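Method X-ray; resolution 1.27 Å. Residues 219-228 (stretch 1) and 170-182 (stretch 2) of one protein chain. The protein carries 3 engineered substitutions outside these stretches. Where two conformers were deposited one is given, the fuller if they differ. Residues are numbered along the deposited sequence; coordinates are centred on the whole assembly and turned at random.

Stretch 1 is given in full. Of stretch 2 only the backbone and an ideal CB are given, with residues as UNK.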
ATOM      1  N   HIS A 219      14.694   1.558   4.480  1.00  8.52           N
ATOM      2  CA  HIS A 219      14.052   0.249   4.404  1.00  8.35           C
ATOM      3  C   HIS A 219      12.690   0.340   3.710  1.00  7.99           C
ATOM      4  O   HIS A 219      11.922  -0.613   3.756  1.00  8.59           O
ATOM      5  CB  HIS A 219      13.896  -0.326   5.812  1.00  8.57           C
ATOM      6  CG  HIS A 219      12.992   0.479   6.694  1.00  8.15           C
ATOM      7  ND1 HIS A 219      13.006   1.862   6.711  1.00  9.27           N
ATOM      8  CD2 HIS A 219      12.020   0.098   7.557  1.00  8.14           C
ATOM      9  CE1 HIS A 219      12.088   2.292   7.564  1.00  8.72           C
ATOM     10  NE2 HIS A 219      11.482   1.243   8.093  1.00  8.14           N
ATOM     11  N   LEU A 220      12.394   1.471   3.073  1.00  7.96           N
ATOM     12  CA  LEU A 220      11.078   1.689   2.467  1.00  7.73           C
ATOM     13  C   LEU A 220      11.066   1.427   0.973  1.00  7.63           C
ATOM     14  O   LEU A 220      11.969   1.836   0.236  1.00  8.67           O
ATOM     15  CB  LEU A 220      10.594   3.124   2.711  1.00  7.85           C
ATOM     16  CG  LEU A 220      10.562   3.603   4.165  1.00  8.09           C
ATOM     17  CD1 LEU A 220      10.056   5.026   4.267  1.00 10.04           C
ATOM     18  CD2 LEU A 220       9.706   2.659   5.024  1.00 10.03           C
ATOM     19  N   ILE A 221      10.019   0.722   0.555  1.00  7.07           N
ATOM     20  CA  ILE A 221       9.706   0.476  -0.853  1.00  7.60           C
ATOM     21  C   ILE A 221       8.434   1.270  -1.113  1.00  7.27           C
ATOM     22  O   ILE A 221       7.417   1.053  -0.462  1.00  7.75           O
ATOM     23  CB  ILE A 221       9.507  -1.032  -1.098  1.00  7.26           C
ATOM     24  CG1 ILE A 221      10.839  -1.777  -0.896  1.00  9.26           C
ATOM     25  CG2 ILE A 221       8.936  -1.292  -2.496  1.00  7.52           C
ATOM     26  CD1 ILE A 221      10.730  -3.291  -0.963  1.00 10.05           C
ATOM     27  N   TRP A 222       8.514   2.219  -2.037  1.00  6.22           N
ATOM     28  CA  TRP A 222       7.488   3.239  -2.220  1.00  6.73           C
ATOM     29  C   TRP A 222       6.419   2.812  -3.215  1.00  6.62           C
ATOM     30  O   TRP A 222       6.740   2.458  -4.363  1.00  6.51           O
ATOM     31  CB  TRP A 222       8.160   4.547  -2.661  1.00  6.95           C
ATOM     32  CG  TRP A 222       8.939   5.143  -1.536  1.00  7.14           C
ATOM     33  CD1 TRP A 222      10.181   4.767  -1.112  1.00  8.24           C
ATOM     34  CD2 TRP A 222       8.495   6.164  -0.646  1.00  7.29           C
ATOM     35  NE1 TRP A 222      10.546   5.516  -0.020  1.00  7.72           N
ATOM     36  CE2 TRP A 222       9.530   6.381   0.287  1.00  7.70           C
ATOM     37  CE3 TRP A 222       7.337   6.947  -0.567  1.00  6.95           C
ATOM     38  CZ2 TRP A 222       9.440   7.343   1.295  1.00  8.45           C
ATOM     39  CZ3 TRP A 222       7.249   7.904   0.439  1.00  7.81           C
ATOM     40  CH2 TRP A 222       8.284   8.079   1.366  1.00  7.99           C
ATOM     41  N   VAL A 223       5.157   2.853  -2.780  1.00  6.76           N
ATOM     42  CA  VAL A 223       4.040   2.323  -3.579  1.00  7.48           C
ATOM     43  C   VAL A 223       3.071   3.447  -3.954  1.00  7.54           C
ATOM     44  O   VAL A 223       2.593   4.169  -3.079  1.00  8.34           O
ATOM     45  CB  VAL A 223       3.301   1.197  -2.818  1.00  7.54           C
ATOM     46  CG1 VAL A 223       2.199   0.562  -3.665  1.00  8.18           C
ATOM     47  CG2 VAL A 223       4.298   0.127  -2.326  1.00  8.08           C
ATOM     48  N   TYR A 224       2.771   3.567  -5.252  1.00  6.72           N
ATOM     49  CA  TYR A 224       1.841   4.569  -5.806  1.00  7.41           C
ATOM     50  C   TYR A 224       0.573   3.839  -6.200  1.00  6.86           C
ATOM     51  O   TYR A 224       0.626   2.958  -7.066  1.00  7.37           O
ATOM     52  CB  TYR A 224       2.508   5.197  -7.031  1.00  7.78           C
ATOM     53  CG  TYR A 224       1.608   6.018  -7.931  1.00  7.29           C
ATOM     54  CD1 TYR A 224       1.229   7.319  -7.571  1.00  8.66           C
ATOM     55  CD2 TYR A 224       1.162   5.514  -9.155  1.00  7.90           C
ATOM     56  CE1 TYR A 224       0.411   8.083  -8.388  1.00  8.17           C
ATOM     57  CE2 TYR A 224       0.328   6.285  -9.977  1.00  7.76           C
ATOM     58  CZ  TYR A 224      -0.027   7.561  -9.585  1.00  8.11           C
ATOM     59  OH  TYR A 224      -0.832   8.335 -10.382  1.00  9.36           O
ATOM     60  N   SER A 225      -0.559   4.223  -5.604  1.00  7.12           N
ATOM     61  CA  SER A 225      -1.777   3.412  -5.700  0.50  7.63           C
ATOM     62  C   SER A 225      -3.053   4.214  -5.987  1.00  7.30           C
ATOM     63  O   SER A 225      -3.868   4.455  -5.092  1.00  8.19           O
ATOM     64  CB  SER A 225      -1.948   2.538  -4.446  0.50  8.32           C
ATOM     65  OG  SER A 225      -1.958   3.308  -3.255  0.50  9.68           O
ATOM     66  N   PRO A 226      -3.263   4.595  -7.259  1.00  7.42           N
ATOM     67  CA  PRO A 226      -4.551   5.166  -7.637  1.00  7.74           C
ATOM     68  C   PRO A 226      -5.702   4.169  -7.490  1.00  7.74           C
ATOM     69  O   PRO A 226      -5.493   2.943  -7.432  1.00  7.96           O
ATOM     70  CB  PRO A 226      -4.366   5.494  -9.111  1.00  8.18           C
ATOM     71  CG  PRO A 226      -3.183   4.692  -9.570  1.00  9.74           C
ATOM     72  CD  PRO A 226      -2.321   4.499  -8.391  1.00  7.64           C
ATOM     73  N   ASP A 227      -6.913   4.708  -7.432  1.00  7.54           N
ATOM     74  CA  ASP A 227      -8.122   3.905  -7.443  1.00  8.33           C
ATOM     75  C   ASP A 227      -8.459   3.453  -8.868  1.00  8.20           C
ATOM     76  O   ASP A 227      -8.437   4.257  -9.805  1.00  8.95           O
ATOM     77  CB  ASP A 227      -9.269   4.743  -6.898  1.00  8.61           C
ATOM     78  CG  ASP A 227     -10.429   3.908  -6.476  1.00 10.28           C
ATOM     79  OD1 ASP A 227     -10.427   3.493  -5.302  1.00 12.42           O
ATOM     80  OD2 ASP A 227     -11.323   3.659  -7.314  1.00 13.68           O
ATOM     81  N   ALA A 228      -8.847   2.185  -9.009  1.00  8.33           N
ATOM     82  CA  ALA A 228      -9.222   1.622 -10.310  1.00  8.77           C
ATOM     83  C   ALA A 228     -10.507   2.197 -10.885  1.00  9.42           C
ATOM     84  O   ALA A 228     -10.728   2.127 -12.090  1.00  9.98           O
ATOM     85  CB  ALA A 228      -9.349   0.117 -10.210  1.00  9.40           C
ATOM     86  N   UNK A 170       6.695  -2.239   2.596  1.00  7.28           N
ATOM     87  CA  UNK A 170       5.946  -1.699   1.471  1.00  7.24           C
ATOM     88  C   UNK A 170       5.185  -0.489   2.011  1.00  7.42           C
ATOM     89  O   UNK A 170       4.233  -0.638   2.777  1.00  8.03           O
ATOM     90  CB  UNK A 170       5.008  -2.738   0.854  1.00  7.24           C
ATOM     91  N   UNK A 171       5.629   0.706   1.627  1.00  7.36           N
ATOM     92  CA  UNK A 171       5.097   1.956   2.194  1.00  7.13           C
ATOM     93  C   UNK A 171       4.230   2.618   1.143  1.00  6.92           C
ATOM     94  O   UNK A 171       4.709   2.962   0.053  1.00  6.89           O
ATOM     95  CB  UNK A 171       6.217   2.895   2.646  1.00  7.13           C
ATOM     96  N   UNK A 172       2.944   2.746   1.453  1.00  6.95           N
ATOM     97  CA  UNK A 172       1.960   3.153   0.462  1.00  6.76           C
ATOM     98  C   UNK A 172       1.200   4.383   0.961  1.00  7.04           C
ATOM     99  O   UNK A 172       0.082   4.260   1.439  1.00  7.45           O
ATOM    100  CB  UNK A 172       0.994   2.006   0.158  1.00  6.76           C
ATOM    101  N   UNK A 173       1.805   5.577   0.831  1.00  7.17           N
ATOM    102  CA  UNK A 173       1.186   6.812   1.310  1.00  7.42           C
ATOM    103  C   UNK A 173       0.277   7.445   0.255  1.00  7.02           C
ATOM    104  O   UNK A 173       0.476   7.244  -0.949  1.00  7.97           O
ATOM    105  CB  UNK A 173       2.267   7.810   1.729  1.00  7.42           C
ATOM    106  N   UNK A 174      -0.705   8.229   0.703  1.00  7.11           N
ATOM    107  CA  UNK A 174      -1.463   9.112  -0.195  1.00  7.46           C
ATOM    108  C   UNK A 174      -2.133   8.342  -1.326  1.00  7.78           C
ATOM    109  O   UNK A 174      -2.102   8.745  -2.492  1.00  7.88           O
ATOM    110  CB  UNK A 174      -0.542  10.184  -0.781  1.00  7.46           C
ATOM    111  N   UNK A 175      -2.789   7.244  -0.957  1.00  7.06           N
ATOM    112  CA  UNK A 175      -3.413   6.350  -1.926  1.00  7.26           C
ATOM    113  C   UNK A 175      -4.754   6.890  -2.429  1.00  7.20           C
ATOM    114  O   UNK A 175      -5.349   7.797  -1.830  1.00  7.34           O
ATOM    115  CB  UNK A 175      -3.611   4.966  -1.305  1.00  7.26           C
ATOM    116  N   UNK A 176      -5.213   6.344  -3.551  1.00  7.30           N
ATOM    117  CA  UNK A 176      -6.530   6.689  -4.112  1.00  7.71           C
ATOM    118  C   UNK A 176      -6.697   8.188  -4.335  1.00  7.39           C
ATOM    119  O   UNK A 176      -7.775   8.751  -4.134  1.00  7.75           O
ATOM    120  CB  UNK A 176      -7.641   6.188  -3.187  1.00  7.71           C
ATOM    121  N   UNK A 177      -5.615   8.818  -4.766  1.00  7.77           N
ATOM    122  CA  UNK A 177      -5.558  10.256  -4.959  1.00  7.81           C
ATOM    123  C   UNK A 177      -6.404  10.749  -6.132  1.00  8.27           C
ATOM    124  O   UNK A 177      -6.727  11.936  -6.194  1.00  8.60           O
ATOM    125  CB  UNK A 177      -4.103  10.683  -5.165  1.00  7.81           C
ATOM    126  N   UNK A 178      -6.737   9.852  -7.064  1.00  7.58           N
ATOM    127  CA  UNK A 178      -7.647  10.190  -8.158  1.00  7.51           C
ATOM    128  C   UNK A 178      -9.108  10.047  -7.745  1.00  8.23           C
ATOM    129  O   UNK A 178     -10.003  10.383  -8.522  1.00  9.04           O
ATOM    130  CB  UNK A 178      -7.363   9.304  -9.373  1.00  7.51           C
ATOM    131  N   UNK A 179      -9.334   9.557  -6.523  1.00  8.31           N
ATOM    132  CA  UNK A 179     -10.662   9.581  -5.926  1.00  8.98           C
ATOM    133  C   UNK A 179     -10.926  10.933  -5.288  1.00  9.59           C
ATOM    134  O   UNK A 179     -10.023  11.764  -5.137  1.00 11.75           O
ATOM    135  CB  UNK A 179     -10.812   8.464  -4.891  1.00  8.98           C
ATOM    136  N   UNK A 180     -12.169  11.127  -4.871  1.00  9.47           N
ATOM    137  CA  UNK A 180     -12.625  12.421  -4.391  1.00 10.03           C
ATOM    138  C   UNK A 180     -12.992  12.380  -2.915  1.00 10.10           C
ATOM    139  O   UNK A 180     -13.601  13.317  -2.403  1.00 11.40           O
ATOM    140  CB  UNK A 180     -13.825  12.894  -5.214  1.00 10.03           C
ATOM    141  N   UNK A 181     -12.606  11.311  -2.224  1.00  9.47           N
ATOM    142  CA  UNK A 181     -12.966  11.128  -0.817  1.00  9.73           C
ATOM    143  C   UNK A 181     -11.884  11.618   0.166  1.00 10.20           C
ATOM    144  O   UNK A 181     -12.202  12.366   1.094  1.00 11.78           O
ATOM    145  CB  UNK A 181     -13.252   9.647  -0.559  1.00  9.73           C
ATOM    146  N   UNK A 182     -10.621  11.255  -0.039  1.00  8.78           N
ATOM    147  CA  UNK A 182      -9.554  11.695   0.876  1.00  8.90           C
ATOM    148  C   UNK A 182      -9.146  13.139   0.615  1.00  9.00           C
ATOM    149  O   UNK A 182      -9.172  13.612  -0.519  1.00  9.05           O
ATOM    150  CB  UNK A 182      -8.332  10.784   0.744  1.00  8.90           C
TER

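Position 170 lies opposite Ile221 in a parallel bridge (CA to CA 4.9 Å), and its CB leaves on the same sheet face as the Ile221 side chain, 4.3 Å from Val223 CG2. An aliphatic residue of almost any shape would suit. It is Leu170, whose CD2 reaches Ile221 CG2 at 3.8 Å.

Position 171 pairs with Trp222. Its backbone is bonded twice, N of 171 to Ile221 O (2.8 Å, 169°) and Val223 N to O of 171 (2.9 Å, 147°). The CB emerges on the Trp222 face, 4.2 Å from Leu220 CD2, which favours a large apolar or aromatic group. Phe171 is found: its edge meets the face of the Trp222 six-membered ring, with centroids 5.0 Å apart and planes at 89°.

At 172 the CB points sideways, 3.9 Å from Val223 CB and 4.7 Å from Ser225 OG. A long chain, apolar near its root and polar at its tip, would fit, as would a simple aliphatic. Arg172 packs its CB on Val223 and sends NH1 to Ser225 OG in a weak hydrogen bond (3.5 Å).

Position 173 has its CB 5.1 Å from Trp222 CZ3; phi of -88° tolerates many residues, including proline. Pro173 sets CG 4.0 Å from Trp222 CZ3.

At 174 phi of 58° is easiest for glycine or asparagine, and stretch 1 adds no demand; it is Leu174.

At 175 the ideal CB is 3.0 Å from Ser225 OG, close for any residue with a CB; several kinds could follow if they lead elsewhere. His175, with chi1 p, leads its ring away.

Position 176 again has positive phi (55°), where glycine or asparagine would be easy. Its N donates to Ser225 O (2.8 Å, 170°). With Asp227 nearby, a neutral or basic group might be expected, yet Glu176 is present, its OE1 3.9 Å from Asp227 OD1.

At 177 the CB points sideways, with no stretch 1 atom within 5.5 Å; small residues would do, but a long apolar chain could return. Met177 CE lies 3.6 Å from Tyr224 CE1.

The CA-to-CB bond of 178 points toward stretch 1, its CB 5.0 Å from Asp227 N; an amide could answer both Asp227 N and O. Asn178 accepts from Asp227 N at OD1 (2.8 Å) and donates from ND2 to Asp227 O (3.0 Å).

An ideal CB at 179 would lie 4.5 Å from Asp227 CB, suiting a small residue; Gly179 closes the type I turn begun at 176. Positions 180 and 182, out of reach, are little constrained: Glu180 and Phe182. At 181 many residues would suit, but only a long one could reach stretch 1; Trp181 brings CZ2 within 3.4 Å of Asp227 OD1, at the ring edge, and NE1 donates to Glu176 OE1 (2.9 Å).

Stretch 2 (170-182) LFRPLHEMNGEWF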
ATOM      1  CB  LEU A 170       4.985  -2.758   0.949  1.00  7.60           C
ATOM      2  CG  LEU A 170       5.624  -4.000   0.324  1.00  7.91           C
ATOM      3  CD1 LEU A 170       4.610  -5.127   0.126  1.00  8.83           C
ATOM      4  CD2 LEU A 170       6.312  -3.659  -0.995  1.00 10.33           C
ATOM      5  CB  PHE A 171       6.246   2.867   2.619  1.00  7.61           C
ATOM      6  CG  PHE A 171       5.808   4.128   3.301  1.00  6.53           C
ATOM      7  CD1 PHE A 171       5.097   4.075   4.491  1.00  8.83           C
ATOM      8  CD2 PHE A 171       6.152   5.371   2.780  1.00  7.45           C
ATOM      9  CE1 PHE A 171       4.697   5.232   5.138  1.00  9.65           C
ATOM     10  CE2 PHE A 171       5.772   6.544   3.432  1.00  8.24           C
ATOM     11  CZ  PHE A 171       5.037   6.480   4.614  1.00  9.21           C
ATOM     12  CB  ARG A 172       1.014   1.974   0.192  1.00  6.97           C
ATOM     13  CG  ARG A 172      -0.027   2.222  -0.893  1.00  7.43           C
ATOM     14  CD  ARG A 172      -0.823   0.953  -1.158  1.00  8.15           C
ATOM     15  NE  ARG A 172      -1.662   0.530  -0.037  1.00  8.22           N
ATOM     16  CZ  ARG A 172      -2.960   0.766   0.086  1.00  8.98           C
ATOM     17  NH1 ARG A 172      -3.623   1.439  -0.842  1.00  9.49           N
ATOM     18  NH2 ARG A 172      -3.605   0.325   1.145  1.00 10.10           N
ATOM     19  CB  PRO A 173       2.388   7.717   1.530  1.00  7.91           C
ATOM     20  CG  PRO A 173       3.332   7.332   0.410  1.00  8.06           C
ATOM     21  CD  PRO A 173       3.145   5.826   0.252  1.00  7.70           C
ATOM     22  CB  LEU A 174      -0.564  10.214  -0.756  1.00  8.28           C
ATOM     23  CG  LEU A 174       0.181  11.092   0.245  1.00  8.64           C
ATOM     24  CD1 LEU A 174       1.103  12.019  -0.516  1.00 10.57           C
ATOM     25  CD2 LEU A 174      -0.771  11.885   1.126  1.00  9.43           C
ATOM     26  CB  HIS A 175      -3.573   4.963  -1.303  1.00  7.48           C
ATOM     27  CG  HIS A 175      -4.476   4.921  -0.114  1.00  7.23           C
ATOM     28  ND1 HIS A 175      -4.229   5.621   1.054  1.00  8.78           N
ATOM     29  CD2 HIS A 175      -5.593   4.188   0.110  1.00  7.98           C
ATOM     30  CE1 HIS A 175      -5.191   5.351   1.923  1.00  8.92           C
ATOM     31  NE2 HIS A 175      -6.019   4.473   1.383  1.00  8.59           N
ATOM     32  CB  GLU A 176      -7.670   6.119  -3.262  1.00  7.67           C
ATOM     33  CG  GLU A 176      -7.599   4.600  -3.183  1.00  8.88           C
ATOM     34  CD  GLU A 176      -8.550   3.965  -2.182  1.00  8.31           C
ATOM     35  OE1 GLU A 176      -9.471   4.639  -1.666  1.00  9.87           O
ATOM     36  OE2 GLU A 176      -8.353   2.753  -1.890  1.00  8.22           O
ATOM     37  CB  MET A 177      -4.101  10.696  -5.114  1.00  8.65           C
ATOM     38  CG  MET A 177      -3.451  10.422  -6.485  1.00  8.61           C
ATOM     39  SD  MET A 177      -3.323   8.678  -7.148  1.00  6.00           S
ATOM     40  CE  MET A 177      -2.222   7.901  -5.886  1.00  9.02           C
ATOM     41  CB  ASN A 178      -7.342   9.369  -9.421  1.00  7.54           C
ATOM     42  CG  ASN A 178      -7.449   7.876  -9.194  1.00  8.13           C
ATOM     43  OD1 ASN A 178      -7.183   7.389  -8.099  1.00  8.18           O
ATOM     44  ND2 ASN A 178      -7.774   7.134 -10.249  1.00  9.10           N
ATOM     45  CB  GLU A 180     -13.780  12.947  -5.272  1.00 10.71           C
ATOM     46  CG  GLU A 180     -15.115  12.195  -5.149  1.00 11.47           C
ATOM     47  CD  GLU A 180     -15.211  10.902  -5.964  1.00 11.05           C
ATOM     48  OE1 GLU A 180     -14.264  10.520  -6.685  1.00 11.07           O
ATOM     49  OE2 GLU A 180     -16.267  10.251  -5.874  1.00 12.97           O
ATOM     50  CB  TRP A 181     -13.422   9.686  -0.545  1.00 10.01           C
ATOM     51  CG  TRP A 181     -12.594   8.621  -1.195  1.00  9.41           C
ATOM     52  CD1 TRP A 181     -11.532   7.957  -0.637  1.00  9.46           C
ATOM     53  CD2 TRP A 181     -12.763   8.077  -2.509  1.00  9.58           C
ATOM     54  NE1 TRP A 181     -11.027   7.040  -1.524  1.00  9.05           N
ATOM     55  CE2 TRP A 181     -11.765   7.088  -2.677  1.00  9.32           C
ATOM     56  CE3 TRP A 181     -13.670   8.313  -3.555  1.00 10.04           C
ATOM     57  CZ2 TRP A 181     -11.635   6.350  -3.847  1.00  9.65           C
ATOM     58  CZ3 TRP A 181     -13.540   7.575  -4.724  1.00 10.15           C
ATOM     59  CH2 TRP A 181     -12.523   6.605  -4.864  1.00  9.80           C
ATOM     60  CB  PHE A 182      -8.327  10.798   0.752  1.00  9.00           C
ATOM     61  CG  PHE A 182      -8.571   9.355   1.124  1.00  8.90           C
ATOM     62  CD1 PHE A 182      -9.182   9.019   2.332  1.00 10.30           C
ATOM     63  CD2 PHE A 182      -8.132   8.336   0.291  1.00  8.60           C
ATOM     64  CE1 PHE A 182      -9.383   7.676   2.686  1.00 10.44           C
ATOM     65  CE2 PHE A 182      -8.321   7.000   0.634  1.00  9.61           C
ATOM     66  CZ  PHE A 182      -8.939   6.676   1.831  1.00 10.07           C
TER
HETATM   67  O   HOH W   1       0.029   5.365  -2.971  1.00  9.55           O
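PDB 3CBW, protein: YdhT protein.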